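Local coordinates for nucleoside-diphosphate-sugar epimerase (Pseudomonas aeruginosa, PDB 2X4G), which probably acts on nucleotide sugars as an NAD-dependent epimerase or dehydratase with a Rossmann fold, its exact reaction and substrate being uncertain, at residues K15-G20 and D79-S84; E187-P192 and D332-N337; R232-E237 and R312-F317. All coordinates share one frame; numbering follows the deposited sequence.

Contact 1 (K15-G20 and D79-S84); sequences KYAVLG and DGVIFS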
loop_
_atom_site.group_PDB
_atom_site.type_symbol
_atom_site.label_atom_id
_atom_site.label_comp_id
_atom_site.label_asym_id
_atom_site.label_seq_id
_atom_site.Cartn_x
_atom_site.Cartn_y
_atom_site.Cartn_z
ATOM N N LYS A 15 -6.035 -29.188 33.388
ATOM C CA LYS A 15 -5.840 -29.286 31.935
ATOM C C LYS A 15 -6.137 -27.921 31.300
ATOM O O LYS A 15 -7.262 -27.406 31.429
ATOM C CB LYS A 15 -6.793 -30.345 31.376
ATOM C CG LYS A 15 -6.242 -31.237 30.278
ATOM C CD LYS A 15 -7.307 -32.244 29.817
ATOM C CE LYS A 15 -6.766 -33.658 29.751
ATOM N NZ LYS A 15 -7.680 -34.596 29.039
ATOM N N TYR A 16 -5.140 -27.320 30.655
ATOM C CA TYR A 16 -5.338 -26.048 29.957
ATOM C C TYR A 16 -5.001 -26.202 28.486
ATOM O O TYR A 16 -4.047 -26.893 28.142
ATOM C CB TYR A 16 -4.489 -24.923 30.551
ATOM C CG TYR A 16 -4.809 -24.555 31.997
ATOM C CD1 TYR A 16 -3.857 -24.696 32.984
ATOM C CD2 TYR A 16 -6.049 -24.043 32.368
ATOM C CE1 TYR A 16 -4.115 -24.358 34.287
ATOM C CE2 TYR A 16 -6.313 -23.702 33.681
ATOM C CZ TYR A 16 -5.330 -23.867 34.629
ATOM O OH TYR A 16 -5.520 -23.561 35.945
ATOM N N ALA A 17 -5.787 -25.547 27.630
ATOM C CA ALA A 17 -5.619 -25.625 26.180
ATOM C C ALA A 17 -5.126 -24.307 25.624
ATOM O O ALA A 17 -5.342 -23.272 26.228
ATOM C CB ALA A 17 -6.936 -25.997 25.513
ATOM N N VAL A 18 -4.473 -24.361 24.462
ATOM C CA VAL A 18 -4.000 -23.176 23.750
ATOM C C VAL A 18 -4.362 -23.296 22.277
ATOM O O VAL A 18 -4.027 -24.295 21.651
ATOM C CB VAL A 18 -2.457 -23.065 23.811
ATOM C CG1 VAL A 18 -1.992 -21.745 23.210
ATOM C CG2 VAL A 18 -1.952 -23.207 25.229
ATOM N N LEU A 19 -5.058 -22.305 21.725
ATOM C CA LEU A 19 -5.222 -22.192 20.271
ATOM C C LEU A 19 -4.183 -21.234 19.783
ATOM O O LEU A 19 -3.960 -20.204 20.418
ATOM C CB LEU A 19 -6.587 -21.634 19.889
ATOM C CG LEU A 19 -7.710 -22.650 20.100
ATOM C CD1 LEU A 19 -8.147 -22.643 21.579
ATOM C CD2 LEU A 19 -8.878 -22.417 19.168
ATOM N N GLY A 20 -3.568 -21.550 18.647
ATOM C CA GLY A 20 -2.526 -20.710 18.064
ATOM C C GLY A 20 -1.186 -20.945 18.721
ATOM O O GLY A 20 -0.368 -20.036 18.796
ATOM N N ASP A 79 -9.939 -27.256 32.047
ATOM C CA ASP A 79 -10.070 -26.262 33.110
ATOM C C ASP A 79 -9.808 -24.829 32.613
ATOM O O ASP A 79 -10.039 -23.881 33.335
ATOM C CB ASP A 79 -9.137 -26.587 34.262
ATOM C CG ASP A 79 -9.444 -27.915 34.906
ATOM O OD1 ASP A 79 -10.196 -27.913 35.894
ATOM O OD2 ASP A 79 -8.935 -28.953 34.433
ATOM N N GLY A 80 -9.326 -24.660 31.389
ATOM C CA GLY A 80 -9.166 -23.313 30.811
ATOM C C GLY A 80 -8.598 -23.310 29.392
ATOM O O GLY A 80 -8.127 -24.337 28.912
ATOM N N VAL A 81 -8.633 -22.153 28.725
ATOM C CA VAL A 81 -8.153 -22.033 27.346
ATOM C C VAL A 81 -7.564 -20.652 27.025
ATOM O O VAL A 81 -8.163 -19.616 27.310
ATOM C CB VAL A 81 -9.292 -22.362 26.350
ATOM C CG1 VAL A 81 -10.428 -21.337 26.441
ATOM C CG2 VAL A 81 -8.744 -22.472 24.926
ATOM N N ILE A 82 -6.392 -20.641 26.420
ATOM C CA ILE A 82 -5.809 -19.406 25.916
ATOM C C ILE A 82 -6.059 -19.294 24.414
ATOM O O ILE A 82 -5.813 -20.237 23.682
ATOM C CB ILE A 82 -4.294 -19.349 26.183
ATOM C CG1 ILE A 82 -4.036 -19.332 27.691
ATOM C CG2 ILE A 82 -3.683 -18.115 25.537
ATOM C CD1 ILE A 82 -2.579 -19.461 28.086
ATOM N N PHE A 83 -6.540 -18.138 23.967
ATOM C CA PHE A 83 -6.764 -17.872 22.545
ATOM C C PHE A 83 -5.756 -16.855 21.991
ATOM O O PHE A 83 -5.834 -15.678 22.323
ATOM C CB PHE A 83 -8.193 -17.363 22.328
ATOM C CG PHE A 83 -8.545 -17.158 20.893
ATOM C CD1 PHE A 83 -9.152 -18.158 20.171
ATOM C CD2 PHE A 83 -8.268 -15.956 20.257
ATOM C CE1 PHE A 83 -9.480 -17.972 18.832
ATOM C CE2 PHE A 83 -8.597 -15.748 18.923
ATOM C CZ PHE A 83 -9.197 -16.763 18.208
ATOM N N SER A 84 -4.836 -17.322 21.138
ATOM C CA SER A 84 -3.850 -16.456 20.446
ATOM C C SER A 84 -4.271 -15.998 19.050
ATOM O O SER A 84 -4.236 -16.774 18.095
ATOM C CB SER A 84 -2.512 -17.174 20.340
ATOM O OG SER A 84 -1.985 -17.379 21.639
#
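L19 and V81 meet on one face of a parallel strand pair, with L19 CD1 3.4 Å from V81 CG2. The two side chains cross obliquely. V81 CG2 stands anti to its own backbone N (chi1 65° to CG1), which turns it toward the neighbouring strand. The same methyl lies 4.0 Å from A17 CB. F83 joins this face, its CD1 4.3 Å from L19 CB. F109 of helix 98-116 packs on L19, V81 and F83.

Strands 15-19 and 80-83 are neighbours in the parallel part of the Rossmann-fold sheet. Strand 15-19 is its first strand, and G20 opens the glycine-rich loop that in this family typically meets the dinucleotide. The backbone ladder runs A17 N to G80 O, I82 N to A17 O, L19 N to I82 O and S84 N to L19 O.

Y16, V18 and I82 point to the other face, against I33 and A29 of helix 24-35. Y16 CG is anti to its carbonyl carbon (chi1 -63°), and the ring edge comes up to G80, with CD2 3.6 Å from G80 CA. G80 has no side chain to obstruct it. The Y16 hydroxyl is hydrogen-bonded to E231 OE2. At the strand start, D79 N donates to K15 O at 2.8 Å. In return K15 N donates to D79 OD2 at 3.1 Å, on the anti side and 32° out of the carboxylate plane.

Contact 2 (E187-P192 and D332-N337); sequences ELDIGP and DWFRDN
W333 lays one face of its indole on the backbone of E187-P192. CG is anti to the backbone N (chi1 -165°), which sends the ring out from the helix to the loop. L188 N sits 3.4 Å above the ring plane, over its centre. L188 CA makes a CH-pi contact, 3.8 Å from the centroid of the six-membered ring. The L188 side chain crosses the indole at about a right angle and brings CD2 to 3.3 Å from W333 NE1. At the base of the indole, W333 CB packs 3.7 Å from E187 CB. At the far end, W333 CZ3 is 3.4 Å from D189 O.

F334 comes next and turns its ring edge to the same carbonyl, with CE1 3.5 Å from D189 O. P192, which follows a cis peptide bond, places CB 3.6 Å from F334 CE1. The D189 carboxylate is hydrogen-bonded to T193 and G195, which steadies it beside F334.

The helix near the C-terminus thus meets the loop after strand 176-185 through ring faces and edges lying on peptide backbone and aliphatic groups. The contact probably rests mainly on dispersion, aided by the D189 carbonyl oxygen at the C-H edge of F334, and on fit of shape more than on directed polar bonds.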
loop_
_atom_site.group_PDB
_atom_site.type_symbol
_atom_site.label_atom_id
_atom_site.label_comp_id
_atom_site.label_asym_id
_atom_site.label_seq_id
_atom_site.Cartn_x
_atom_site.Cartn_y
_atom_site.Cartn_z
ATOM N N GLU A 187 12.823 -15.834 21.579
ATOM C CA GLU A 187 13.108 -16.979 20.703
ATOM C C GLU A 187 11.826 -17.703 20.249
ATOM O O GLU A 187 10.745 -17.527 20.815
ATOM C CB GLU A 187 14.068 -17.947 21.374
ATOM C CG GLU A 187 13.590 -18.502 22.695
ATOM C CD GLU A 187 14.582 -19.465 23.330
ATOM O OE1 GLU A 187 15.680 -19.673 22.766
ATOM O OE2 GLU A 187 14.277 -20.000 24.423
ATOM N N LEU A 188 11.971 -18.515 19.220
ATOM C CA LEU A 188 10.864 -19.257 18.623
ATOM C C LEU A 188 9.913 -18.382 17.805
ATOM O O LEU A 188 8.744 -18.647 17.784
ATOM C CB LEU A 188 10.089 -20.061 19.691
ATOM C CG LEU A 188 10.942 -20.841 20.713
ATOM C CD1 LEU A 188 10.089 -21.640 21.671
ATOM C CD2 LEU A 188 11.975 -21.734 20.041
ATOM N N ASP A 189 10.409 -17.365 17.103
ATOM C CA ASP A 189 9.536 -16.411 16.383
ATOM C C ASP A 189 9.606 -16.741 14.899
ATOM O O ASP A 189 10.459 -16.233 14.189
ATOM C CB ASP A 189 10.005 -14.970 16.655
ATOM C CG ASP A 189 9.069 -13.912 16.084
ATOM O OD1 ASP A 189 7.920 -14.244 15.740
ATOM O OD2 ASP A 189 9.478 -12.726 15.994
ATOM N N ILE A 190 8.722 -17.603 14.415
ATOM C CA ILE A 190 8.992 -18.244 13.133
ATOM C C ILE A 190 8.964 -17.320 11.935
ATOM O O ILE A 190 9.888 -17.336 11.124
ATOM C CB ILE A 190 8.069 -19.384 12.818
ATOM C CG1 ILE A 190 8.108 -20.422 13.905
ATOM C CG2 ILE A 190 8.534 -20.095 11.531
ATOM C CD1 ILE A 190 8.012 -21.821 13.287
ATOM N N GLY A 191 7.923 -16.534 11.779
ATOM C CA GLY A 191 7.849 -15.675 10.584
ATOM C C GLY A 191 9.191 -15.124 10.072
ATOM O O GLY A 191 9.643 -15.495 8.986
ATOM N N PRO A 192 9.843 -14.240 10.845
ATOM C CA PRO A 192 9.423 -13.795 12.149
ATOM C C PRO A 192 8.243 -12.868 12.026
ATOM O O PRO A 192 7.793 -12.584 10.934
ATOM C CB PRO A 192 10.643 -13.041 12.680
ATOM C CG PRO A 192 11.501 -12.771 11.520
ATOM C CD PRO A 192 10.893 -13.365 10.308
ATOM N N ASP A 332 20.062 -15.079 18.821
ATOM C CA ASP A 332 20.652 -16.409 18.648
ATOM C C ASP A 332 19.728 -17.404 17.945
ATOM O O ASP A 332 20.167 -18.189 17.089
ATOM C CB ASP A 332 21.072 -16.991 20.001
ATOM C CG ASP A 332 22.305 -16.314 20.566
ATOM O OD1 ASP A 332 23.055 -15.660 19.797
ATOM O OD2 ASP A 332 22.521 -16.434 21.789
ATOM N N TRP A 333 18.454 -17.381 18.317
ATOM C CA TRP A 333 17.480 -18.210 17.655
ATOM C C TRP A 333 17.467 -17.893 16.152
ATOM O O TRP A 333 17.526 -18.804 15.317
ATOM C CB TRP A 333 16.096 -18.044 18.289
ATOM C CG TRP A 333 15.202 -19.120 17.861
ATOM C CD1 TRP A 333 15.093 -20.370 18.400
ATOM C CD2 TRP A 333 14.306 -19.079 16.767
ATOM N NE1 TRP A 333 14.156 -21.117 17.709
ATOM C CE2 TRP A 333 13.662 -20.345 16.696
ATOM C CE3 TRP A 333 13.977 -18.103 15.833
ATOM C CZ2 TRP A 333 12.711 -20.651 15.717
ATOM C CZ3 TRP A 333 13.025 -18.415 14.846
ATOM C CH2 TRP A 333 12.410 -19.679 14.803
ATOM N N PHE A 334 17.419 -16.610 15.799
ATOM C CA PHE A 334 17.360 -16.238 14.390
ATOM C C PHE A 334 18.587 -16.718 13.640
ATOM O O PHE A 334 18.486 -17.171 12.509
ATOM C CB PHE A 334 17.206 -14.724 14.217
ATOM C CG PHE A 334 15.847 -14.206 14.585
ATOM C CD1 PHE A 334 14.690 -14.890 14.208
ATOM C CD2 PHE A 334 15.715 -13.039 15.287
ATOM C CE1 PHE A 334 13.450 -14.427 14.537
ATOM C CE2 PHE A 334 14.456 -12.566 15.623
ATOM C CZ PHE A 334 13.320 -13.265 15.245
ATOM N N ARG A 335 19.740 -16.621 14.286
ATOM C CA ARG A 335 20.988 -17.004 13.685
ATOM C C ARG A 335 21.078 -18.521 13.461
ATOM O O ARG A 335 21.456 -18.952 12.379
ATOM C CB ARG A 335 22.153 -16.508 14.547
ATOM C CG ARG A 335 23.487 -16.486 13.801
ATOM C CD ARG A 335 24.614 -15.940 14.668
ATOM N NE ARG A 335 24.714 -14.474 14.622
ATOM C CZ ARG A 335 24.712 -13.663 15.686
ATOM N NH1 ARG A 335 24.613 -14.146 16.927
ATOM N NH2 ARG A 335 24.818 -12.351 15.507
ATOM N N ASP A 336 20.723 -19.332 14.455
ATOM C CA ASP A 336 20.819 -20.793 14.311
ATOM C C ASP A 336 19.930 -21.313 13.188
ATOM O O ASP A 336 20.223 -22.346 12.566
ATOM C CB ASP A 336 20.442 -21.509 15.608
ATOM C CG ASP A 336 21.369 -21.153 16.749
ATOM O OD1 ASP A 336 20.889 -21.007 17.904
ATOM O OD2 ASP A 336 22.587 -20.980 16.481
ATOM N N ASN A 337 18.836 -20.594 12.943
ATOM C CA ASN A 337 17.898 -20.967 11.903
ATOM C C ASN A 337 18.089 -20.177 10.619
ATOM O O ASN A 337 17.298 -20.287 9.706
ATOM C CB ASN A 337 16.484 -20.869 12.447
ATOM C CG ASN A 337 16.271 -21.790 13.640
ATOM O OD1 ASN A 337 16.170 -21.347 14.780
ATOM N ND2 ASN A 337 16.243 -23.088 13.380
#

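Contact 3 (R232-E237 and R312-F317); sequences RGRIGE and REELGF
R234 reaches across to E314 and forms the salt bridge at the heart of a network that also includes E237. Here the loop between helix 219-232 and strand 238-247 meets the C-terminal end of helix 309-315. R234 NH2 is 2.7 Å from E314 OE1, and it makes a weak hydrogen bond of 2.8 Å to E314 OE2. Both carboxylate oxygens therefore share one nitrogen. The carboxylate meets the guanidinium at its edge, with the two planes 38° apart. The R234 chain is bent at chi3 (-36°), which folds the group back over its own turn.

The second polar link is at the helix end. R232 runs extended from CG to NE, and R232 NH1 donates to L315 O at 2.6 Å, with the oxygen near the guanidinium plane. L315 packs between these two polar links, with CD2 3.6 Å from G233 N and 3.8 Å from R232 CB.

Further out, E237 positions R234. E237 OE2 forms a salt bridge with R234 NH1 at 3.3 Å, and E237 CG lies over one face of the guanidinium, near the rim. A type II turn from R234 to E237, closed by E237 N bonding R234 O, brings these two residues together. G236 takes the positive phi of that turn. K310 adds a positive charge at E237, which probably eases the closeness of the E237 and E314 carboxylates. G316 also has positive phi and leads the chain out of the helix just after L315. L315 packs on A229 of helix 219-232. Y239 of the next strand serves both sides: its OH is hydrogen-bonded to E314 OE2 and to the backbone N of R234.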
loop_
_atom_site.group_PDB
_atom_site.type_symbol
_atom_site.label_atom_id
_atom_site.label_comp_id
_atom_site.label_asym_id
_atom_site.label_seq_id
_atom_site.Cartn_x
_atom_site.Cartn_y
_atom_site.Cartn_z
ATOM N N ARG A 232 -5.800 -16.407 37.335
ATOM C CA ARG A 232 -5.977 -15.426 38.435
ATOM C C ARG A 232 -6.714 -14.135 38.126
ATOM O O ARG A 232 -7.122 -13.451 39.044
ATOM C CB ARG A 232 -4.636 -15.028 39.034
ATOM C CG ARG A 232 -3.937 -16.155 39.743
ATOM C CD ARG A 232 -2.565 -15.747 40.259
ATOM N NE ARG A 232 -1.703 -16.918 40.403
ATOM C CZ ARG A 232 -0.375 -16.883 40.548
ATOM N NH1 ARG A 232 0.282 -15.730 40.565
ATOM N NH2 ARG A 232 0.303 -18.016 40.674
ATOM N N GLY A 233 -6.882 -13.779 36.862
ATOM C CA GLY A 233 -7.578 -12.539 36.530
ATOM C C GLY A 233 -9.045 -12.504 36.932
ATOM O O GLY A 233 -9.700 -13.541 37.025
ATOM N N ARG A 234 -9.558 -11.305 37.185
ATOM C CA ARG A 234 -10.994 -11.118 37.345
ATOM C C ARG A 234 -11.696 -11.168 35.970
ATOM O O ARG A 234 -11.245 -10.580 34.978
ATOM C CB ARG A 234 -11.313 -9.808 38.077
ATOM C CG ARG A 234 -10.680 -9.705 39.476
ATOM C CD ARG A 234 -11.324 -8.628 40.373
ATOM N NE ARG A 234 -11.750 -7.429 39.628
ATOM C CZ ARG A 234 -10.959 -6.418 39.254
ATOM N NH1 ARG A 234 -11.474 -5.396 38.587
ATOM N NH2 ARG A 234 -9.658 -6.416 39.521
ATOM N N ILE A 235 -12.810 -11.887 35.944
ATOM C CA ILE A 235 -13.593 -12.129 34.744
ATOM C C ILE A 235 -13.984 -10.776 34.189
ATOM O O ILE A 235 -14.465 -9.932 34.914
ATOM C CB ILE A 235 -14.895 -12.970 35.068
ATOM C CG1 ILE A 235 -14.582 -14.244 35.917
ATOM C CG2 ILE A 235 -15.639 -13.331 33.791
ATOM C CD1 ILE A 235 -14.264 -13.995 37.552
ATOM N N GLY A 236 -13.729 -10.555 32.912
ATOM C CA GLY A 236 -14.098 -9.304 32.269
ATOM C C GLY A 236 -13.084 -8.177 32.377
ATOM O O GLY A 236 -13.327 -7.085 31.864
ATOM N N GLU A 237 -11.951 -8.432 33.032
ATOM C CA GLU A 237 -10.906 -7.418 33.187
ATOM C C GLU A 237 -9.768 -7.576 32.171
ATOM O O GLU A 237 -9.503 -8.673 31.671
ATOM C CB GLU A 237 -10.328 -7.488 34.591
ATOM C CG GLU A 237 -11.326 -7.190 35.723
ATOM C CD GLU A 237 -11.938 -5.818 35.598
ATOM O OE1 GLU A 237 -13.187 -5.706 35.695
ATOM O OE2 GLU A 237 -11.170 -4.851 35.375
ATOM N N ARG A 312 0.829 -6.885 38.295
ATOM C CA ARG A 312 1.681 -7.137 39.425
ATOM C C ARG A 312 0.919 -7.356 40.722
ATOM O O ARG A 312 1.172 -8.316 41.428
ATOM C CB ARG A 312 2.616 -5.955 39.620
ATOM C CG ARG A 312 3.612 -6.165 40.739
ATOM C CD ARG A 312 4.495 -4.973 40.906
ATOM N NE ARG A 312 5.843 -5.413 41.225
ATOM C CZ ARG A 312 6.914 -5.173 40.483
ATOM N NH1 ARG A 312 6.829 -4.467 39.361
ATOM N NH2 ARG A 312 8.089 -5.638 40.876
ATOM N N GLU A 313 0.005 -6.450 41.041
ATOM C CA GLU A 313 -0.729 -6.516 42.298
ATOM C C GLU A 313 -1.752 -7.661 42.303
ATOM O O GLU A 313 -1.848 -8.410 43.263
ATOM C CB GLU A 313 -1.386 -5.163 42.577
ATOM C CG GLU A 313 -0.335 -4.024 42.717
ATOM C CD GLU A 313 -0.936 -2.663 43.143
ATOM O OE1 GLU A 313 -0.836 -1.694 42.342
ATOM O OE2 GLU A 313 -1.492 -2.570 44.273
ATOM N N GLU A 314 -2.475 -7.824 41.208
ATOM C CA GLU A 314 -3.499 -8.844 41.134
ATOM C C GLU A 314 -2.944 -10.200 40.767
ATOM O O GLU A 314 -3.283 -11.186 41.397
ATOM C CB GLU A 314 -4.567 -8.438 40.127
ATOM C CG GLU A 314 -5.168 -7.074 40.450
ATOM C CD GLU A 314 -6.597 -6.891 39.967
ATOM O OE1 GLU A 314 -7.062 -5.731 39.989
ATOM O OE2 GLU A 314 -7.255 -7.882 39.564
ATOM N N LEU A 315 -2.089 -10.256 39.755
ATOM C CA LEU A 315 -1.627 -11.557 39.229
ATOM C C LEU A 315 -0.348 -12.066 39.873
ATOM O O LEU A 315 -0.055 -13.248 39.794
ATOM C CB LEU A 315 -1.454 -11.517 37.705
ATOM C CG LEU A 315 -2.647 -10.917 36.956
ATOM C CD1 LEU A 315 -2.393 -10.844 35.462
ATOM C CD2 LEU A 315 -3.908 -11.713 37.273
ATOM N N GLY A 316 0.390 -11.186 40.533
ATOM C CA GLY A 316 1.737 -11.497 40.963
ATOM C C GLY A 316 2.726 -11.397 39.808
ATOM O O GLY A 316 3.886 -11.792 39.941
ATOM N N PHE A 317 2.298 -10.845 38.673
ATOM C CA PHE A 317 3.162 -10.844 37.503
ATOM C C PHE A 317 3.989 -9.588 37.306
ATOM O O PHE A 317 3.495 -8.473 37.387
ATOM C CB PHE A 317 2.389 -11.071 36.219
ATOM C CG PHE A 317 3.240 -10.907 35.007
ATOM C CD1 PHE A 317 3.335 -9.680 34.374
ATOM C CD2 PHE A 317 4.014 -11.961 34.547
ATOM C CE1 PHE A 317 4.148 -9.519 33.278
ATOM C CE2 PHE A 317 4.833 -11.804 33.450
ATOM C CZ PHE A 317 4.910 -10.576 32.821
#

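Contact 1 is the buried one, pairing two strands inside the Rossmann sheet by a parallel backbone ladder with apolar side chains on its faces. Contacts 2 and 3 are partly buried and lie on opposite sides of the chain's centre, about 31 Å apart between centres. Each joins a loop to a late helix: 323-336 in contact 2, 309-315 in contact 3. These helices follow each other in the chain, and contact 3 is nested within the loop that contact 2 closes. Contact 2 relies on aromatic packing, whereas contact 3 relies on arginines that meet a carboxylate and a helix-end carbonyl. Helix 24-35 touches side chains of both contact 1 and contact 2.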